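Local coordinates for protein glycosyl transferase family 9 (Veillonella parvula, PDB 3TOV) that probably transfers a sugar, perhaps a heptose as in related family 9 enzymes, from a nucleotide-sugar donor to an acceptor, using a two-domain GT-B fold, at residues Y43-K48 against D60-V65; Y8-V13 against H38-Y43; D91-L96 against W107-P112; G189-S194 against I266-G271. All blocks are in the same frame, centred on the assembly; numbering follows the deposited sequence.

Contact 1. Residues Y43-K48 against D60-V65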
# COMPACT_ATOMS: atom_id res chain seq x y z
N TYR A 43 -3.82 -13.72 -10.89
CA TYR A 43 -4.12 -13.06 -9.62
C TYR A 43 -5.60 -12.81 -9.43
O TYR A 43 -6.32 -12.55 -10.39
CB TYR A 43 -3.43 -11.71 -9.58
CG TYR A 43 -3.21 -11.12 -8.19
CD1 TYR A 43 -1.95 -11.15 -7.61
CD2 TYR A 43 -4.24 -10.52 -7.47
CE1 TYR A 43 -1.72 -10.62 -6.37
CE2 TYR A 43 -4.02 -9.98 -6.22
CZ TYR A 43 -2.74 -10.04 -5.67
OH TYR A 43 -2.45 -9.52 -4.43
N VAL A 44 -6.06 -12.85 -8.19
CA VAL A 44 -7.46 -12.64 -7.88
C VAL A 44 -7.65 -11.63 -6.73
O VAL A 44 -7.51 -11.99 -5.56
CB VAL A 44 -8.12 -13.97 -7.52
CG1 VAL A 44 -9.62 -13.80 -7.36
CG2 VAL A 44 -7.80 -15.00 -8.60
N ILE A 45 -7.96 -10.37 -7.08
CA ILE A 45 -8.30 -9.32 -6.11
C ILE A 45 -9.80 -9.08 -6.03
O ILE A 45 -10.59 -9.74 -6.69
CB ILE A 45 -7.76 -7.90 -6.48
CG1 ILE A 45 -7.14 -7.88 -7.87
CG2 ILE A 45 -6.90 -7.31 -5.37
CD1 ILE A 45 -8.22 -7.87 -8.96
N ASP A 46 -10.14 -8.06 -5.24
CA ASP A 46 -11.50 -7.57 -5.11
C ASP A 46 -11.73 -6.42 -6.09
O ASP A 46 -10.89 -5.53 -6.21
CB ASP A 46 -11.76 -7.14 -3.66
CG ASP A 46 -12.54 -5.84 -3.56
OD1 ASP A 46 -13.78 -5.89 -3.39
OD2 ASP A 46 -11.90 -4.78 -3.65
N GLU A 47 -12.87 -6.45 -6.78
CA GLU A 47 -13.17 -5.53 -7.87
C GLU A 47 -12.55 -4.13 -7.76
O GLU A 47 -11.98 -3.63 -8.72
CB GLU A 47 -14.69 -5.44 -8.09
CG GLU A 47 -15.36 -4.15 -7.56
CD GLU A 47 -16.32 -4.39 -6.38
OE1 GLU A 47 -15.85 -4.69 -5.26
OE2 GLU A 47 -17.55 -4.27 -6.58
N LYS A 48 -12.66 -3.51 -6.59
CA LYS A 48 -12.24 -2.11 -6.40
C LYS A 48 -10.74 -1.87 -6.63
O LYS A 48 -10.33 -0.98 -7.38
CB LYS A 48 -12.65 -1.60 -5.01
CG LYS A 48 -13.95 -2.21 -4.51
CD LYS A 48 -14.73 -1.30 -3.58
CE LYS A 48 -16.23 -1.66 -3.56
NZ LYS A 48 -17.05 -0.74 -2.70
N ASP A 60 -0.12 -12.65 -15.67
CA ASP A 60 -0.60 -12.98 -17.01
C ASP A 60 -2.08 -12.69 -17.09
O ASP A 60 -2.61 -12.40 -18.16
CB ASP A 60 -0.42 -14.47 -17.31
CG ASP A 60 1.02 -14.91 -17.28
OD1 ASP A 60 1.84 -14.32 -18.02
OD2 ASP A 60 1.33 -15.84 -16.51
N GLU A 61 -2.74 -12.80 -15.95
CA GLU A 61 -4.19 -12.80 -15.91
C GLU A 61 -4.66 -12.38 -14.53
O GLU A 61 -4.26 -12.96 -13.53
CB GLU A 61 -4.72 -14.20 -16.24
CG GLU A 61 -6.04 -14.20 -16.99
CD GLU A 61 -5.87 -14.50 -18.48
OE1 GLU A 61 -6.10 -13.58 -19.30
OE2 GLU A 61 -5.52 -15.64 -18.84
N LEU A 62 -5.50 -11.35 -14.51
CA LEU A 62 -6.06 -10.78 -13.30
C LEU A 62 -7.59 -10.87 -13.33
O LEU A 62 -8.23 -10.41 -14.28
CB LEU A 62 -5.63 -9.31 -13.19
CG LEU A 62 -6.29 -8.39 -12.17
CD1 LEU A 62 -6.09 -8.97 -10.81
CD2 LEU A 62 -5.68 -7.03 -12.26
N ILE A 63 -8.16 -11.48 -12.30
CA ILE A 63 -9.61 -11.68 -12.24
C ILE A 63 -10.16 -11.14 -10.92
O ILE A 63 -9.65 -11.49 -9.85
CB ILE A 63 -10.02 -13.17 -12.45
CG1 ILE A 63 -10.57 -13.79 -11.17
CG2 ILE A 63 -8.85 -14.02 -12.99
CD1 ILE A 63 -10.97 -15.22 -11.36
N VAL A 64 -11.18 -10.29 -10.99
CA VAL A 64 -11.64 -9.56 -9.80
C VAL A 64 -12.93 -10.15 -9.22
O VAL A 64 -13.53 -11.01 -9.83
CB VAL A 64 -11.84 -8.07 -10.12
CG1 VAL A 64 -11.02 -7.70 -11.33
CG2 VAL A 64 -13.30 -7.76 -10.37
N VAL A 65 -13.33 -9.71 -8.02
CA VAL A 65 -14.60 -10.15 -7.44
C VAL A 65 -15.33 -9.02 -6.70
O VAL A 65 -14.68 -8.11 -6.18
CB VAL A 65 -14.43 -11.33 -6.45
CG1 VAL A 65 -13.21 -12.15 -6.78
CG2 VAL A 65 -14.36 -10.81 -5.02

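Contact 2. Residues Y8-V13 against H38-Y43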
# COMPACT_ATOMS: atom_id res chain seq x y z
N TYR A 8 6.99 -23.47 -15.15
CA TYR A 8 6.25 -24.24 -16.15
C TYR A 8 4.86 -24.71 -15.68
O TYR A 8 4.36 -25.72 -16.14
CB TYR A 8 7.08 -25.43 -16.66
CG TYR A 8 8.11 -25.02 -17.69
CD1 TYR A 8 7.73 -24.54 -18.93
CD2 TYR A 8 9.47 -25.11 -17.41
CE1 TYR A 8 8.67 -24.16 -19.88
CE2 TYR A 8 10.43 -24.72 -18.36
CZ TYR A 8 10.02 -24.25 -19.60
OH TYR A 8 10.95 -23.86 -20.55
N LYS A 9 4.25 -23.95 -14.77
CA LYS A 9 2.96 -24.35 -14.21
C LYS A 9 1.91 -23.23 -14.32
O LYS A 9 2.25 -22.05 -14.41
CB LYS A 9 3.12 -24.77 -12.74
CG LYS A 9 4.24 -25.76 -12.45
CD LYS A 9 4.05 -27.02 -13.26
CE LYS A 9 4.51 -28.24 -12.48
NZ LYS A 9 3.78 -28.33 -11.19
N ARG A 10 0.64 -23.61 -14.31
CA ARG A 10 -0.44 -22.63 -14.20
C ARG A 10 -0.75 -22.44 -12.74
O ARG A 10 -1.08 -23.40 -12.04
CB ARG A 10 -1.70 -23.10 -14.92
CG ARG A 10 -1.57 -23.13 -16.42
CD ARG A 10 -2.92 -23.31 -17.10
NE ARG A 10 -3.23 -22.17 -17.96
CZ ARG A 10 -4.13 -21.24 -17.68
NH1 ARG A 10 -4.83 -21.32 -16.55
NH2 ARG A 10 -4.33 -20.23 -18.52
N ILE A 11 -0.68 -21.20 -12.28
CA ILE A 11 -0.78 -20.91 -10.86
C ILE A 11 -1.82 -19.83 -10.56
O ILE A 11 -1.91 -18.84 -11.28
CB ILE A 11 0.58 -20.44 -10.32
CG1 ILE A 11 1.67 -21.42 -10.74
CG2 ILE A 11 0.54 -20.33 -8.82
CD1 ILE A 11 3.05 -20.85 -10.60
N VAL A 12 -2.60 -20.04 -9.51
CA VAL A 12 -3.51 -18.99 -9.06
C VAL A 12 -3.12 -18.44 -7.68
O VAL A 12 -2.78 -19.18 -6.75
CB VAL A 12 -4.97 -19.47 -9.06
CG1 VAL A 12 -5.85 -18.47 -8.34
CG2 VAL A 12 -5.44 -19.65 -10.46
N VAL A 13 -3.17 -17.12 -7.54
CA VAL A 13 -2.93 -16.48 -6.26
C VAL A 13 -4.22 -15.83 -5.81
O VAL A 13 -4.85 -15.09 -6.55
CB VAL A 13 -1.80 -15.45 -6.35
CG1 VAL A 13 -1.45 -14.88 -4.96
CG2 VAL A 13 -0.58 -16.08 -6.98
N HIS A 38 8.42 -19.11 -16.63
CA HIS A 38 7.60 -19.62 -17.72
C HIS A 38 6.19 -19.91 -17.26
O HIS A 38 5.26 -19.95 -18.07
CB HIS A 38 8.23 -20.89 -18.29
CG HIS A 38 9.67 -20.73 -18.65
ND1 HIS A 38 10.67 -21.46 -18.03
CD2 HIS A 38 10.29 -19.92 -19.54
CE1 HIS A 38 11.84 -21.11 -18.55
NE2 HIS A 38 11.64 -20.18 -19.46
N SER A 39 6.03 -20.12 -15.96
CA SER A 39 4.73 -20.42 -15.39
C SER A 39 3.68 -19.42 -15.86
O SER A 39 3.97 -18.25 -16.09
CB SER A 39 4.80 -20.41 -13.87
OG SER A 39 5.92 -21.15 -13.42
N HIS A 40 2.45 -19.89 -16.01
CA HIS A 40 1.33 -18.99 -16.22
C HIS A 40 0.71 -18.62 -14.88
O HIS A 40 0.27 -19.48 -14.11
CB HIS A 40 0.27 -19.61 -17.13
CG HIS A 40 -0.94 -18.75 -17.28
ND1 HIS A 40 -1.92 -18.67 -16.31
CD2 HIS A 40 -1.32 -17.90 -18.27
CE1 HIS A 40 -2.85 -17.82 -16.70
NE2 HIS A 40 -2.52 -17.35 -17.89
N ILE A 41 0.68 -17.33 -14.59
CA ILE A 41 0.28 -16.88 -13.28
C ILE A 41 -0.96 -16.03 -13.37
O ILE A 41 -1.05 -15.16 -14.23
CB ILE A 41 1.39 -16.06 -12.61
CG1 ILE A 41 2.62 -16.94 -12.36
CG2 ILE A 41 0.88 -15.47 -11.32
CD1 ILE A 41 3.89 -16.19 -11.99
N THR A 42 -1.92 -16.28 -12.48
CA THR A 42 -3.12 -15.46 -12.44
C THR A 42 -3.46 -15.01 -11.02
O THR A 42 -3.38 -15.79 -10.07
CB THR A 42 -4.32 -16.16 -13.15
OG1 THR A 42 -5.46 -16.17 -12.29
CG2 THR A 42 -3.96 -17.60 -13.55
N TYR A 43 -3.82 -13.72 -10.89
CA TYR A 43 -4.12 -13.06 -9.62
C TYR A 43 -5.60 -12.81 -9.43
O TYR A 43 -6.32 -12.55 -10.39
CB TYR A 43 -3.43 -11.71 -9.58
CG TYR A 43 -3.21 -11.12 -8.19
CD1 TYR A 43 -1.95 -11.15 -7.61
CD2 TYR A 43 -4.24 -10.52 -7.47
CE1 TYR A 43 -1.72 -10.62 -6.37
CE2 TYR A 43 -4.02 -9.98 -6.22
CZ TYR A 43 -2.74 -10.04 -5.67
OH TYR A 43 -2.45 -9.52 -4.43

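Contact 3. Residues D91-L96 against W107-P112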
# COMPACT_ATOMS: atom_id res chain seq x y z
N ASP A 91 -2.44 -25.81 -11.87
CA ASP A 91 -1.55 -26.80 -11.26
C ASP A 91 -1.42 -26.59 -9.75
O ASP A 91 -1.61 -27.52 -8.95
CB ASP A 91 -0.16 -26.74 -11.90
CG ASP A 91 -0.21 -27.00 -13.40
OD1 ASP A 91 -0.91 -27.95 -13.81
OD2 ASP A 91 0.45 -26.25 -14.16
N ILE A 92 -1.09 -25.35 -9.38
CA ILE A 92 -0.89 -24.94 -8.00
C ILE A 92 -1.77 -23.75 -7.64
O ILE A 92 -1.80 -22.75 -8.37
CB ILE A 92 0.55 -24.46 -7.79
CG1 ILE A 92 1.54 -25.58 -8.09
CG2 ILE A 92 0.74 -23.91 -6.38
CD1 ILE A 92 2.85 -25.06 -8.62
N VAL A 93 -2.47 -23.85 -6.52
CA VAL A 93 -3.11 -22.68 -5.92
C VAL A 93 -2.43 -22.26 -4.61
O VAL A 93 -2.21 -23.08 -3.71
CB VAL A 93 -4.61 -22.90 -5.71
CG1 VAL A 93 -5.10 -22.08 -4.51
CG2 VAL A 93 -5.37 -22.55 -6.97
N ILE A 94 -2.11 -20.98 -4.50
CA ILE A 94 -1.48 -20.41 -3.32
C ILE A 94 -2.43 -19.43 -2.65
O ILE A 94 -2.78 -18.42 -3.24
CB ILE A 94 -0.21 -19.64 -3.72
CG1 ILE A 94 0.68 -20.52 -4.59
CG2 ILE A 94 0.52 -19.14 -2.49
CD1 ILE A 94 2.07 -20.00 -4.78
N ASN A 95 -2.87 -19.72 -1.43
CA ASN A 95 -3.75 -18.79 -0.72
C ASN A 95 -2.98 -17.93 0.28
O ASN A 95 -2.32 -18.47 1.17
CB ASN A 95 -4.90 -19.53 -0.02
CG ASN A 95 -5.85 -18.59 0.70
OD1 ASN A 95 -5.93 -17.40 0.38
ND2 ASN A 95 -6.58 -19.11 1.68
N LEU A 96 -3.07 -16.61 0.12
CA LEU A 96 -2.35 -15.65 0.97
C LEU A 96 -3.28 -15.01 1.96
O LEU A 96 -2.84 -14.30 2.84
CB LEU A 96 -1.70 -14.55 0.13
CG LEU A 96 -0.50 -15.04 -0.68
CD1 LEU A 96 0.27 -13.90 -1.37
CD2 LEU A 96 0.42 -15.85 0.21
N TRP A 107 -10.03 -23.45 -2.06
CA TRP A 107 -10.49 -24.82 -2.04
C TRP A 107 -11.37 -25.07 -3.26
O TRP A 107 -11.14 -26.01 -4.01
CB TRP A 107 -11.28 -25.09 -0.75
CG TRP A 107 -12.04 -26.38 -0.74
CD1 TRP A 107 -11.55 -27.61 -0.41
CD2 TRP A 107 -13.42 -26.57 -1.07
NE1 TRP A 107 -12.54 -28.55 -0.52
CE2 TRP A 107 -13.70 -27.94 -0.92
CE3 TRP A 107 -14.45 -25.71 -1.48
CZ2 TRP A 107 -14.97 -28.48 -1.16
CZ3 TRP A 107 -15.71 -26.26 -1.72
CH2 TRP A 107 -15.95 -27.63 -1.56
N LYS A 108 -12.37 -24.21 -3.46
CA LYS A 108 -13.33 -24.39 -4.54
C LYS A 108 -12.68 -24.52 -5.91
O LYS A 108 -13.19 -25.24 -6.78
CB LYS A 108 -14.35 -23.26 -4.55
CG LYS A 108 -15.50 -23.48 -5.56
CD LYS A 108 -16.43 -24.63 -5.14
CE LYS A 108 -17.04 -25.32 -6.35
NZ LYS A 108 -17.32 -24.35 -7.47
N ILE A 109 -11.58 -23.83 -6.13
CA ILE A 109 -10.83 -23.99 -7.37
C ILE A 109 -10.42 -25.46 -7.58
O ILE A 109 -10.43 -25.97 -8.70
CB ILE A 109 -9.61 -23.06 -7.37
CG1 ILE A 109 -10.09 -21.60 -7.32
CG2 ILE A 109 -8.74 -23.30 -8.58
CD1 ILE A 109 -9.06 -20.61 -6.78
N HIS A 110 -10.06 -26.13 -6.49
CA HIS A 110 -9.80 -27.56 -6.52
C HIS A 110 -8.61 -27.96 -7.37
O HIS A 110 -8.72 -28.86 -8.19
CB HIS A 110 -11.03 -28.33 -6.99
CG HIS A 110 -11.79 -28.97 -5.88
ND1 HIS A 110 -12.81 -28.33 -5.21
CD2 HIS A 110 -11.65 -30.18 -5.29
CE1 HIS A 110 -13.29 -29.12 -4.27
NE2 HIS A 110 -12.60 -30.25 -4.30
N ALA A 111 -7.48 -27.30 -7.17
CA ALA A 111 -6.28 -27.64 -7.93
C ALA A 111 -5.56 -28.82 -7.30
O ALA A 111 -5.62 -29.02 -6.08
CB ALA A 111 -5.35 -26.44 -8.06
N PRO A 112 -4.88 -29.61 -8.13
CA PRO A 112 -4.08 -30.77 -7.73
C PRO A 112 -3.35 -30.48 -6.42
O PRO A 112 -3.20 -31.36 -5.57
CB PRO A 112 -3.06 -30.87 -8.85
CG PRO A 112 -3.78 -30.40 -10.04
CD PRO A 112 -4.70 -29.31 -9.56

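Contact 4. Residues G189-S194 against I266-G271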
# COMPACT_ATOMS: atom_id res chain seq x y z
N GLY A 189 3.48 16.59 -1.37
CA GLY A 189 2.09 16.22 -1.16
C GLY A 189 1.78 15.64 0.20
O GLY A 189 2.64 15.09 0.87
N PHE A 190 0.52 15.78 0.60
CA PHE A 190 0.03 15.34 1.90
C PHE A 190 -1.13 14.37 1.74
O PHE A 190 -2.08 14.64 1.01
CB PHE A 190 -0.48 16.52 2.70
CG PHE A 190 0.54 17.59 2.90
CD1 PHE A 190 1.17 17.74 4.13
CD2 PHE A 190 0.87 18.45 1.86
CE1 PHE A 190 2.10 18.73 4.31
CE2 PHE A 190 1.82 19.44 2.05
CZ PHE A 190 2.43 19.58 3.27
N ASN A 191 -1.05 13.26 2.46
CA ASN A 191 -2.17 12.37 2.61
C ASN A 191 -2.40 12.27 4.11
O ASN A 191 -1.74 11.50 4.80
CB ASN A 191 -1.86 11.00 1.98
CG ASN A 191 -2.76 9.88 2.49
OD1 ASN A 191 -3.99 10.02 2.54
ND2 ASN A 191 -2.15 8.77 2.86
N ILE A 192 -3.32 13.09 4.61
CA ILE A 192 -3.72 13.07 6.01
C ILE A 192 -4.99 12.23 6.15
O ILE A 192 -5.57 11.77 5.16
CB ILE A 192 -4.03 14.51 6.48
CG1 ILE A 192 -5.54 14.80 6.42
CG2 ILE A 192 -3.31 15.52 5.60
CD1 ILE A 192 -5.90 16.27 6.16
N GLY A 193 -5.43 12.02 7.38
CA GLY A 193 -6.75 11.44 7.59
C GLY A 193 -6.89 9.94 7.47
O GLY A 193 -6.37 9.30 6.54
N SER A 194 -7.62 9.38 8.43
CA SER A 194 -7.77 7.95 8.60
C SER A 194 -9.08 7.73 9.32
O SER A 194 -9.57 8.64 10.00
CB SER A 194 -6.60 7.39 9.43
OG SER A 194 -6.79 6.03 9.80
N ILE A 266 4.07 13.50 2.87
CA ILE A 266 3.93 13.44 4.31
C ILE A 266 2.61 12.74 4.60
O ILE A 266 1.60 13.05 3.96
CB ILE A 266 3.90 14.84 4.89
CG1 ILE A 266 5.18 15.58 4.53
CG2 ILE A 266 3.69 14.80 6.38
CD1 ILE A 266 5.27 16.95 5.11
N THR A 267 2.58 11.81 5.54
CA THR A 267 1.40 10.95 5.65
C THR A 267 1.32 10.13 6.92
O THR A 267 2.33 9.93 7.58
CB THR A 267 1.31 9.95 4.45
OG1 THR A 267 0.56 8.80 4.85
CG2 THR A 267 2.68 9.47 4.02
N ASN A 268 0.11 9.67 7.23
CA ASN A 268 -0.11 8.72 8.33
C ASN A 268 -0.04 7.27 7.85
O ASN A 268 0.10 7.02 6.65
CB ASN A 268 -1.44 9.00 9.01
CG ASN A 268 -2.59 9.01 8.03
OD1 ASN A 268 -2.39 9.07 6.82
ND2 ASN A 268 -3.82 8.93 8.55
N ASP A 269 -0.11 6.30 8.76
CA ASP A 269 -0.11 4.91 8.30
C ASP A 269 -1.46 4.63 7.70
O ASP A 269 -2.46 4.50 8.41
CB ASP A 269 0.29 3.85 9.37
CG ASP A 269 -0.07 4.25 10.81
OD1 ASP A 269 0.01 5.44 11.17
OD2 ASP A 269 -0.41 3.33 11.59
N SER A 270 -1.48 4.61 6.37
CA SER A 270 -2.68 4.32 5.59
C SER A 270 -2.26 3.91 4.19
O SER A 270 -1.19 4.32 3.70
CB SER A 270 -3.64 5.53 5.56
OG SER A 270 -3.08 6.63 4.86
N GLY A 271 -3.10 3.10 3.55
CA GLY A 271 -2.80 2.53 2.24
C GLY A 271 -2.16 3.44 1.22
O GLY A 271 -1.25 3.04 0.50

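Contact 1. Residues Y43-K48 against D60-V65
Two groups grip the carbonyl oxygen of Tyr43. Ile63 N sends it a nearly straight hydrogen bond, 2.9 Å from Ile63 N to Tyr43 O and almost along the C=O axis, and Leu62 CA adds a CA-H...O contact. One step back, Tyr43 N donates to Glu61 O at 2.8 Å, so the two strands start in clean parallel register. Farther along, the two Ile45 bonds, to Ile63 O and from Val65 N, are weak; Glu47 N then donates to Val65 O from above the carbonyl plane. On the face that carries Tyr43, its CB lies alongside Leu62 CD1 at 4.0 Å, and the Ile45 side chain crosses that of Val64 obliquely, CD1 3.7 Å from Val64 CG1. The phenol leads off, CG anti to the backbone N (chi1 -159°), and its OH hydrogen-bonds to Thr25 OG1. Through the sheet, Val44 CG1 rests on both Ile63 CG1 and Val65 CG1, at 3.9 and 4.0 Å; helix 70-87 covers this side, with Val80 touching Ile63 and Val65. Strand 61-65 is the outermost strand at this end of the sheet. Its attachment is therefore backbone hydrogen bonding between two layers of aliphatic contact, and no side-chain polar bond links the two segments.

Contact 2. Residues Y8-V13 against H38-Y43
Two flat pairs, each with its side chains running alongside one another, dress the start of this parallel strand pairing. The Arg10 guanidinium lies flat on the His40 imidazole, centres of the two groups 3.9 Å apart and planes 17° apart, with NH2 over the middle of the ring; a bend at chi3 (119°) turns the group into that position. Ahead of the strands, the rings of Tyr8 and His38 make an offset stack, their centroids 4.3 Å apart, while His38 CB sits over the tyrosine face. His38 ND1 is turned to Asp7, which takes a hydrogen bond from it. An alanine in place of Arg10 would remove the guanidinium stacked on His40 and would probably leave that ring less fixed in rotation. Beyond these pairs the ladder is regular: Ile11 N to His40 O 2.7 Å, Thr42 N to Ile11 O 2.8 Å and Val13 N to Thr42 O 2.9 Å, each nearly along its C=O axis. Strand 10-14 also pairs with 92-95, and strand 40-46 with 61-65, so the contact lies inside the sheet; helix 70-87 packs on the side of Arg10, Val12 and His40, helix 26-35 on that of Ile41 and Tyr43.

Contact 3. Residues D91-L96 against W107-P112
Trp107, in the last turn of helix 100-109, makes no contact with strand 92-95; its ring meets Phe125 edge-to-face, and His110 CE1 sits over the rim of one face. Lys108 also faces elsewhere, toward Asn78 and Ala81 of helix 70-87, but its carbonyl oxygen lies in plane at the edge of the His110 ring and takes a weak hydrogen bond from ND1. The first residue to reach the strand is Ile109. Its CG2, anti to the backbone N, meets Val93 CG2 at 3.8 Å, the two side chains crossing obliquely. His110 then leaves the helix with positive phi (64°), and that left-handed residue swings the chain round, its own side chain pointing away from the strand. Ala111 comes back facing it: CB settles 4.0 Å from Val93 CG2 and equally far from Asp91 O. Val93 CG2 thus fills the angle between Ile109 and Ala111. Pro112 closes the turn with its ring beside the same carbonyl, CD 3.6 Å from Asp91 O. Everything between the segments is van der Waals contact; the Asp91 carboxylate looks the other way, OD2 accepting from Arg10 N. Helix and strand belong to one beta-alpha-beta crossover, strand 92-95, helix 100-109, strand 113-116. The returning strand bonds directly to Val93 through Ile113 and Thr115, Arg10 and Val12 pair along the other edge of strand 92-95, and Ile109 also touches Ala81 and Ile84 of helix 70-87.

Contact 4. Residues G189-S194 against I266-G271
The close-packed half of this contact is a short parallel ladder. Ile266 N donates to Gly189 O at 2.9 Å and Asn191 N to Ile266 O at 3.1 Å, both nearly along the C=O axis. On one face Phe190 and Ile266 run alongside each other, CE1 to CD1 3.7 Å, and the phenyl ring goes on to stack with Phe222. On the other, Asn191, with CG anti to its backbone N, reaches over Thr267 so that ND2 donates to Ser270 OG at 3.1 Å, close to the amide plane, and weakly to Thr267 OG1. Both hydroxyls donate onward: Thr267 OG1 to Asn268 O, Ser270 OG to Asn268 OD1.

Past the strands the packing opens. The CA atoms of Ser194 and Ser270 are 6.9 Å apart, both residues are partly exposed, and Gly193 turns with a positive phi (82°) at which a CB would jam against the preceding carbonyl. Asn268 spans this looser end, its ND2 hydrogen-bonding to Lys199 O and, more weakly, to Gly193 O at 3.3 Å. An alanine in place of Asn268 would remove these two bonds and the acceptor for Ser270 OG, and would probably leave Ser270 and the Gly193 turn less well held. In the strand order 3-2-1-4-5-6 these are the first and fourth strands, so the loops part at the topological switch point of a Rossmann-like sheet. This end of the sheet in the C-terminal GT-B domain is consistent with a donor-nucleotide site, and Asp269-Ser270-Gly271 resembles the Asp-Ser/Thr-Gly motif of heptosyltransferases.

How the contacts relate
Contacts 1, 2 and 3 share one six-stranded parallel sheet, whereas contact 4 belongs to a second sheet of the same strand order, across the chain's centre. Contacts 1 and 2 both use strand 40-46 and meet at Tyr43; Asp60 of contact 1 also reaches Ile41 N. Contacts 2 and 3 join along neighbouring strands, where Ile94 N probably hydrogen-bonds to Val12 O. Contacts 1 and 4 are buried, but the side chains of the first meet as aliphatic packing, whereas the fourth carries a polar side-chain network at strand ends. Contacts 2 and 3 are partly buried: one adds flat stacks near the surface, the other joins helix to strand without any hydrogen bond.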